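Local coordinates for protein glycoside transferase (Listeria monocytogenes, PDB 6R2M) that is the glycoside hydrolase PssZ, an extracellular enzyme that probably acts on exopolysaccharide, at residues Ala263-Ala266 / Phe267-Gln270; Gln277-Asn280 / Gly281-Lys285; Thr284-Leu287 / Leu288-Met291. All coordinates share one frame; numbering follows the deposited sequence.

Contact 1: residues Ala263-Ala266 / Phe267-Gln270; sequences AVYA and FLTQ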
loop_
_atom_site.group_PDB
_atom_site.type_symbol
_atom_site.label_atom_id
_atom_site.label_comp_id
_atom_site.label_asym_id
_atom_site.label_seq_id
_atom_site.Cartn_x
_atom_site.Cartn_y
_atom_site.Cartn_z
ATOM N N ALA A 263 -6.600 3.570 8.052
ATOM C CA ALA A 263 -5.580 2.721 7.443
ATOM C C ALA A 263 -4.745 1.999 8.496
ATOM O O ALA A 263 -4.391 0.829 8.312
ATOM C CB ALA A 263 -4.691 3.542 6.509
ATOM N N VAL A 264 -4.448 2.667 9.615
ATOM C CA VAL A 264 -3.689 2.030 10.690
ATOM C C VAL A 264 -4.425 0.812 11.222
ATOM O O VAL A 264 -3.826 -0.242 11.442
ATOM C CB VAL A 264 -3.387 3.040 11.807
ATOM C CG1 VAL A 264 -2.911 2.292 13.056
ATOM C CG2 VAL A 264 -2.313 3.993 11.328
ATOM N N TYR A 265 -5.741 0.920 11.414
ATOM C CA TYR A 265 -6.459 -0.261 11.893
ATOM C C TYR A 265 -6.565 -1.341 10.823
ATOM O O TYR A 265 -6.544 -2.536 11.155
ATOM C CB TYR A 265 -7.843 0.131 12.396
ATOM C CG TYR A 265 -7.787 0.836 13.736
ATOM C CD1 TYR A 265 -6.986 0.342 14.761
ATOM C CD2 TYR A 265 -8.543 1.978 13.979
ATOM C CE1 TYR A 265 -6.918 0.983 15.996
ATOM C CE2 TYR A 265 -8.496 2.625 15.224
ATOM C CZ TYR A 265 -7.677 2.112 16.224
ATOM O OH TYR A 265 -7.629 2.742 17.450
ATOM N N ALA A 266 -6.674 -0.963 9.544
ATOM C CA ALA A 266 -6.666 -1.981 8.497
ATOM C C ALA A 266 -5.341 -2.734 8.485
ATOM O O ALA A 266 -5.314 -3.975 8.443
ATOM C CB ALA A 266 -6.935 -1.343 7.134
ATOM N N PHE A 267 -4.227 -2.007 8.591
ATOM C CA PHE A 267 -2.926 -2.668 8.559
ATOM C C PHE A 267 -2.640 -3.421 9.853
ATOM O O PHE A 267 -1.998 -4.469 9.802
ATOM C CB PHE A 267 -1.828 -1.655 8.272
ATOM C CG PHE A 267 -1.938 -1.026 6.914
ATOM C CD1 PHE A 267 -2.634 -1.653 5.897
ATOM C CD2 PHE A 267 -1.365 0.205 6.669
ATOM C CE1 PHE A 267 -2.749 -1.061 4.649
ATOM C CE2 PHE A 267 -1.460 0.802 5.434
ATOM C CZ PHE A 267 -2.163 0.166 4.409
ATOM N N LEU A 268 -3.113 -2.922 11.005
ATOM C CA LEU A 268 -2.999 -3.695 12.245
ATOM C C LEU A 268 -3.740 -5.019 12.145
ATOM O O LEU A 268 -3.247 -6.053 12.612
ATOM C CB LEU A 268 -3.548 -2.897 13.421
ATOM C CG LEU A 268 -2.609 -1.896 14.053
ATOM C CD1 LEU A 268 -3.421 -0.971 14.929
ATOM C CD2 LEU A 268 -1.573 -2.655 14.881
ATOM N N THR A 269 -4.951 -4.998 11.588
ATOM C CA THR A 269 -5.721 -6.220 11.435
ATOM C C THR A 269 -4.971 -7.224 10.568
ATOM O O THR A 269 -4.843 -8.399 10.935
ATOM C CB THR A 269 -7.090 -5.869 10.862
ATOM O OG1 THR A 269 -7.756 -5.016 11.806
ATOM C CG2 THR A 269 -7.920 -7.118 10.620
ATOM N N GLN A 270 -4.412 -6.757 9.441
ATOM C CA GLN A 270 -3.594 -7.616 8.584
ATOM C C GLN A 270 -2.369 -8.143 9.323
ATOM O O GLN A 270 -2.023 -9.324 9.205
ATOM C CB GLN A 270 -3.141 -6.852 7.338
ATOM C CG GLN A 270 -4.278 -6.375 6.470
ATOM C CD GLN A 270 -3.807 -5.456 5.351
ATOM O OE1 GLN A 270 -2.681 -5.565 4.872
ATOM N NE2 GLN A 270 -4.669 -4.535 4.941
#
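L268 CD1 is the apolar centre of this stretch of buried alpha-helix 262-274, lying 3.8 Å from V264 CG1 one turn back. The same methyl also lies 3.8 Å from Y265 CD1, approaching that ring obliquely. L268 lies alongside each of them, pointing the same way as V264 and as Y265, in the familiar i/i+3 and i/i+4 spacing. V264, L268 and F267 meet helix 209-223, A266 and F267 meet helix 301-312, and Y265 and A266 meet helix 278-290. F267 is placed by its first torsion, chi1 -64°, which sets CG beside the backbone N and brings the ring back along the preceding turn, against A263 O. One face therefore carries this oxygen, 3.3 Å above the ring plane and offset toward the rim; it also accepts the F267 N-H. Q270 NE2 lies in plane at the ring edge, while its hydrogen bond goes to T310 OG1. The far end of Y265 turns polar: OH is hydrogen-bonded to E260 OE2 and to V244 N. The polar edge ends at T269, whose hydroxyl is also paired with T284. Y265 O is held twice from opposite faces of its plane, by T269 N at 3.0 Å and by T269 OG1 at 2.8 Å.

Contact 2: residues Gln277-Asn280 / Gly281-Lys285; sequences QAKN and GKITK
I283 reaches back to K279 and K282 to A278 because their first torsions, -68° and -71°, set I283 CG1 and K282 CG beside the backbone N. I283 CG1 thereby lies 3.4 Å from K279 O, and K282 CG 3.3 Å from A278 O. The K282 chain then bends at chi3 and chi4, which keeps its CE near that carbonyl, at 3.7 Å from A278 O. These are the opening turns of helix 278-290, with Q277 at the N-cap position; its carbonyl takes the opening backbone bond, G281 N to Q277 O at 2.9 Å. A side-chain bridge reinforces the start: N280 ND2 donates to Q277 OE1 at 3.1 Å. The acceptor lies close to the amide plane of N280, whereas the donor stands well above the carbonyl plane of Q277, so the two amides are turned against each other. T284 OG1 makes only weak, unsettled approaches to N280 O and G281 O, its stronger partner being T269. Beyond these turns, Q277 is bonded to D231 and Q235 of helix 228-241, where I283 and T284 also rest on L238, while Q277, N280 and T284 pack against F272 of helix 262-274.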
loop_
_atom_site.group_PDB
_atom_site.type_symbol
_atom_site.label_atom_id
_atom_site.label_comp_id
_atom_site.label_asym_id
_atom_site.label_seq_id
_atom_site.Cartn_x
_atom_site.Cartn_y
_atom_site.Cartn_z
ATOM N N GLN A 277 -1.847 -13.574 15.897
ATOM C CA GLN A 277 -2.353 -12.862 17.064
ATOM C C GLN A 277 -3.852 -12.670 16.885
ATOM O O GLN A 277 -4.318 -11.559 16.648
ATOM C CB GLN A 277 -1.622 -11.524 17.243
ATOM C CG GLN A 277 -0.111 -11.652 17.330
ATOM C CD GLN A 277 0.563 -10.387 17.834
ATOM O OE1 GLN A 277 0.265 -9.886 18.927
ATOM N NE2 GLN A 277 1.471 -9.855 17.026
ATOM N N ALA A 278 -4.603 -13.768 17.002
ATOM C CA ALA A 278 -6.005 -13.754 16.588
ATOM C C ALA A 278 -6.860 -12.860 17.483
ATOM O O ALA A 278 -7.761 -12.167 16.995
ATOM C CB ALA A 278 -6.556 -15.182 16.570
ATOM N N LYS A 279 -6.605 -12.863 18.792
ATOM C CA LYS A 279 -7.384 -12.016 19.690
ATOM C C LYS A 279 -7.166 -10.541 19.381
ATOM O O LYS A 279 -8.126 -9.760 19.300
ATOM C CB LYS A 279 -7.024 -12.322 21.141
ATOM C CG LYS A 279 -7.852 -11.546 22.150
ATOM C CD LYS A 279 -7.572 -12.050 23.559
ATOM C CE LYS A 279 -7.622 -13.577 23.599
ATOM N NZ LYS A 279 -7.264 -14.144 24.928
ATOM N N ASN A 280 -5.905 -10.143 19.201
ATOM C CA ASN A 280 -5.618 -8.757 18.856
ATOM C C ASN A 280 -6.218 -8.397 17.506
ATOM O O ASN A 280 -6.700 -7.272 17.319
ATOM C CB ASN A 280 -4.109 -8.512 18.853
ATOM C CG ASN A 280 -3.532 -8.398 20.255
ATOM O OD1 ASN A 280 -4.248 -8.120 21.214
ATOM N ND2 ASN A 280 -2.225 -8.613 20.375
ATOM N N GLY A 281 -6.211 -9.343 16.557
ATOM C CA GLY A 281 -6.786 -9.077 15.249
ATOM C C GLY A 281 -8.288 -8.885 15.293
ATOM O O GLY A 281 -8.832 -8.112 14.507
ATOM N N LYS A 282 -8.974 -9.595 16.200
ATOM C CA LYS A 282 -10.398 -9.345 16.433
ATOM C C LYS A 282 -10.627 -7.940 16.980
ATOM O O LYS A 282 -11.561 -7.240 16.558
ATOM C CB LYS A 282 -10.954 -10.377 17.413
ATOM C CG LYS A 282 -11.078 -11.786 16.875
ATOM C CD LYS A 282 -11.699 -12.714 17.922
ATOM C CE LYS A 282 -10.760 -13.866 18.266
ATOM N NZ LYS A 282 -11.220 -15.171 17.703
ATOM N N ILE A 283 -9.794 -7.525 17.937
ATOM C CA ILE A 283 -9.922 -6.196 18.532
ATOM C C ILE A 283 -9.749 -5.109 17.482
ATOM O O ILE A 283 -10.511 -4.139 17.446
ATOM C CB ILE A 283 -8.918 -6.038 19.687
ATOM C CG1 ILE A 283 -9.329 -6.979 20.831
ATOM C CG2 ILE A 283 -8.872 -4.590 20.156
ATOM C CD1 ILE A 283 -8.275 -7.121 21.916
ATOM N N THR A 284 -8.757 -5.251 16.604
ATOM C CA THR A 284 -8.531 -4.183 15.644
ATOM C C THR A 284 -9.489 -4.259 14.464
ATOM O O THR A 284 -9.726 -3.236 13.814
ATOM C CB THR A 284 -7.078 -4.184 15.160
ATOM O OG1 THR A 284 -6.766 -5.423 14.505
ATOM C CG2 THR A 284 -6.120 -3.997 16.350
ATOM N N LYS A 285 -10.038 -5.440 14.160
ATOM C CA LYS A 285 -11.118 -5.498 13.185
ATOM C C LYS A 285 -12.320 -4.689 13.665
ATOM O O LYS A 285 -12.920 -3.938 12.889
ATOM C CB LYS A 285 -11.516 -6.949 12.909
ATOM C CG LYS A 285 -12.601 -7.067 11.841
ATOM C CD LYS A 285 -12.711 -8.486 11.319
ATOM C CE LYS A 285 -13.493 -8.549 10.008
ATOM N NZ LYS A 285 -14.963 -8.484 10.219
#

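Contact 3: residues Thr284-Leu287 / Leu288-Met291; sequences TKEL and LEKM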
loop_
_atom_site.group_PDB
_atom_site.type_symbol
_atom_site.label_atom_id
_atom_site.label_comp_id
_atom_site.label_asym_id
_atom_site.label_seq_id
_atom_site.Cartn_x
_atom_site.Cartn_y
_atom_site.Cartn_z
ATOM N N THR A 284 -8.757 -5.251 16.604
ATOM C CA THR A 284 -8.531 -4.183 15.644
ATOM C C THR A 284 -9.489 -4.259 14.464
ATOM O O THR A 284 -9.726 -3.236 13.814
ATOM C CB THR A 284 -7.078 -4.184 15.160
ATOM O OG1 THR A 284 -6.766 -5.423 14.505
ATOM C CG2 THR A 284 -6.120 -3.997 16.350
ATOM N N LYS A 285 -10.038 -5.440 14.160
ATOM C CA LYS A 285 -11.118 -5.498 13.185
ATOM C C LYS A 285 -12.320 -4.689 13.665
ATOM O O LYS A 285 -12.920 -3.938 12.889
ATOM C CB LYS A 285 -11.516 -6.949 12.909
ATOM C CG LYS A 285 -12.601 -7.067 11.841
ATOM C CD LYS A 285 -12.711 -8.486 11.319
ATOM C CE LYS A 285 -13.493 -8.549 10.008
ATOM N NZ LYS A 285 -14.963 -8.484 10.219
ATOM N N GLU A 286 -12.674 -4.818 14.946
ATOM C CA GLU A 286 -13.795 -4.038 15.466
ATOM C C GLU A 286 -13.479 -2.546 15.461
ATOM O O GLU A 286 -14.373 -1.727 15.215
ATOM C CB GLU A 286 -14.162 -4.502 16.872
ATOM C CG GLU A 286 -14.667 -5.934 16.936
ATOM C CD GLU A 286 -15.232 -6.285 18.298
ATOM O OE1 GLU A 286 -15.674 -5.364 19.013
ATOM O OE2 GLU A 286 -15.229 -7.484 18.657
ATOM N N LEU A 287 -12.218 -2.175 15.710
ATOM C CA LEU A 287 -11.836 -0.770 15.641
ATOM C C LEU A 287 -11.910 -0.254 14.209
ATOM O O LEU A 287 -12.290 0.901 13.979
ATOM C CB LEU A 287 -10.432 -0.586 16.227
ATOM C CG LEU A 287 -10.401 -0.641 17.766
ATOM C CD1 LEU A 287 -8.984 -0.856 18.304
ATOM C CD2 LEU A 287 -10.974 0.655 18.345
ATOM N N LEU A 288 -11.560 -1.097 13.238
ATOM C CA LEU A 288 -11.651 -0.706 11.834
ATOM C C LEU A 288 -13.105 -0.505 11.419
ATOM O O LEU A 288 -13.430 0.448 10.702
ATOM C CB LEU A 288 -10.967 -1.773 10.964
ATOM C CG LEU A 288 -11.080 -1.620 9.459
ATOM C CD1 LEU A 288 -10.399 -0.322 9.078
ATOM C CD2 LEU A 288 -10.466 -2.814 8.706
ATOM N N GLU A 289 -13.998 -1.382 11.877
ATOM C CA GLU A 289 -15.419 -1.220 11.580
ATOM C C GLU A 289 -15.983 0.048 12.213
ATOM O O GLU A 289 -16.872 0.688 11.637
ATOM C CB GLU A 289 -16.180 -2.470 12.047
ATOM C CG GLU A 289 -15.834 -3.691 11.182
ATOM C CD GLU A 289 -16.209 -5.019 11.807
ATOM O OE1 GLU A 289 -16.309 -5.105 13.054
ATOM O OE2 GLU A 289 -16.393 -5.989 11.038
ATOM N N LYS A 290 -15.451 0.448 13.369
ATOM C CA LYS A 290 -15.934 1.643 14.051
ATOM C C LYS A 290 -15.602 2.912 13.272
ATOM O O LYS A 290 -16.391 3.865 13.258
ATOM C CB LYS A 290 -15.338 1.685 15.466
ATOM C CG LYS A 290 -15.517 3.000 16.183
ATOM C CD LYS A 290 -14.735 3.107 17.494
ATOM C CE LYS A 290 -13.247 3.103 17.255
ATOM N NZ LYS A 290 -12.372 3.660 18.343
ATOM N N MET A 291 -14.443 2.950 12.620
ATOM C CA MET A 291 -14.066 4.139 11.864
ATOM C C MET A 291 -15.076 4.429 10.770
ATOM O O MET A 291 -15.579 3.519 10.107
ATOM C CB MET A 291 -12.672 3.953 11.254
ATOM C CG MET A 291 -11.612 3.595 12.295
ATOM S SD MET A 291 -11.257 4.900 13.497
ATOM C CE MET A 291 -12.458 4.682 14.739
HETATM O O HOH W 1 -15.918 -8.285 12.596
#
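L288 and T284 meet on the tightly packed side of this last stretch of helix 278-290, where L288 CB lies 3.4 Å from T284 O, the acceptor of its own N-H. With CG anti to the backbone N, chi1 174°, the L288 branch leads into the core, against T310 and L311 of helix 301-312 and T262 of helix 262-274. L287 packs on Y265 and L238, but at the margin its CD2 runs along K290, 3.3 Å from K290 NZ. A bend at chi3, 66°, brings the lysine end round, and the ammonium group goes on to a salt bridge with E260. M291, the first residue to leave helical phi/psi, lies with CG 3.2 Å from L287 O, the oxygen that also accepts the M291 N-H and, weakly, that of K290.

Across the helix the contact loosens toward solvent. There K285 NZ and E289 OE2 form a salt bridge of 3.0 Å, with the ammonium group approaching from above the carboxylate plane. A water completes a small triangle, accepting from K285 NZ at 2.6 Å and donating to E289 OE2 at 2.8 Å. K285 reaches this position through an extended chain bent at chi4, and the exposed pair also touches L311. K307 NZ bonds the carbonyls of E289 and M291, placing a positive charge where the helix dipole would probably welcome it. The whole is characteristic of an amphipathic surface helix: an i/i+4 lysine-glutamate bridge outside, L288 buried inside and L287 at the boundary, and K307 of helix 301-312 at the C-terminal end of the helix.

Overall arrangement
The three contacts follow one another along the chain, contact 1 on helix 262-274, contacts 2 and 3 on helix 278-290, the next helix. Contacts 2 and 3 share T284 and K285, their centres about 10 Å apart, so together they cover the second helix from its start to its end. Contact 1 lies about 10 Å from contact 2 and about 9 Å from contact 3, centre to centre. The helices run antiparallel as a hairpin: T269 OG1 probably bonds T284 OG1 at 2.9 Å, and Y265 CE1 packs against L287 CD1. Contact 1 is buried, whereas contacts 2 and 3 are partly exposed, so the second helix forms the outer layer here, at one end of this mainly alpha-helical enzyme.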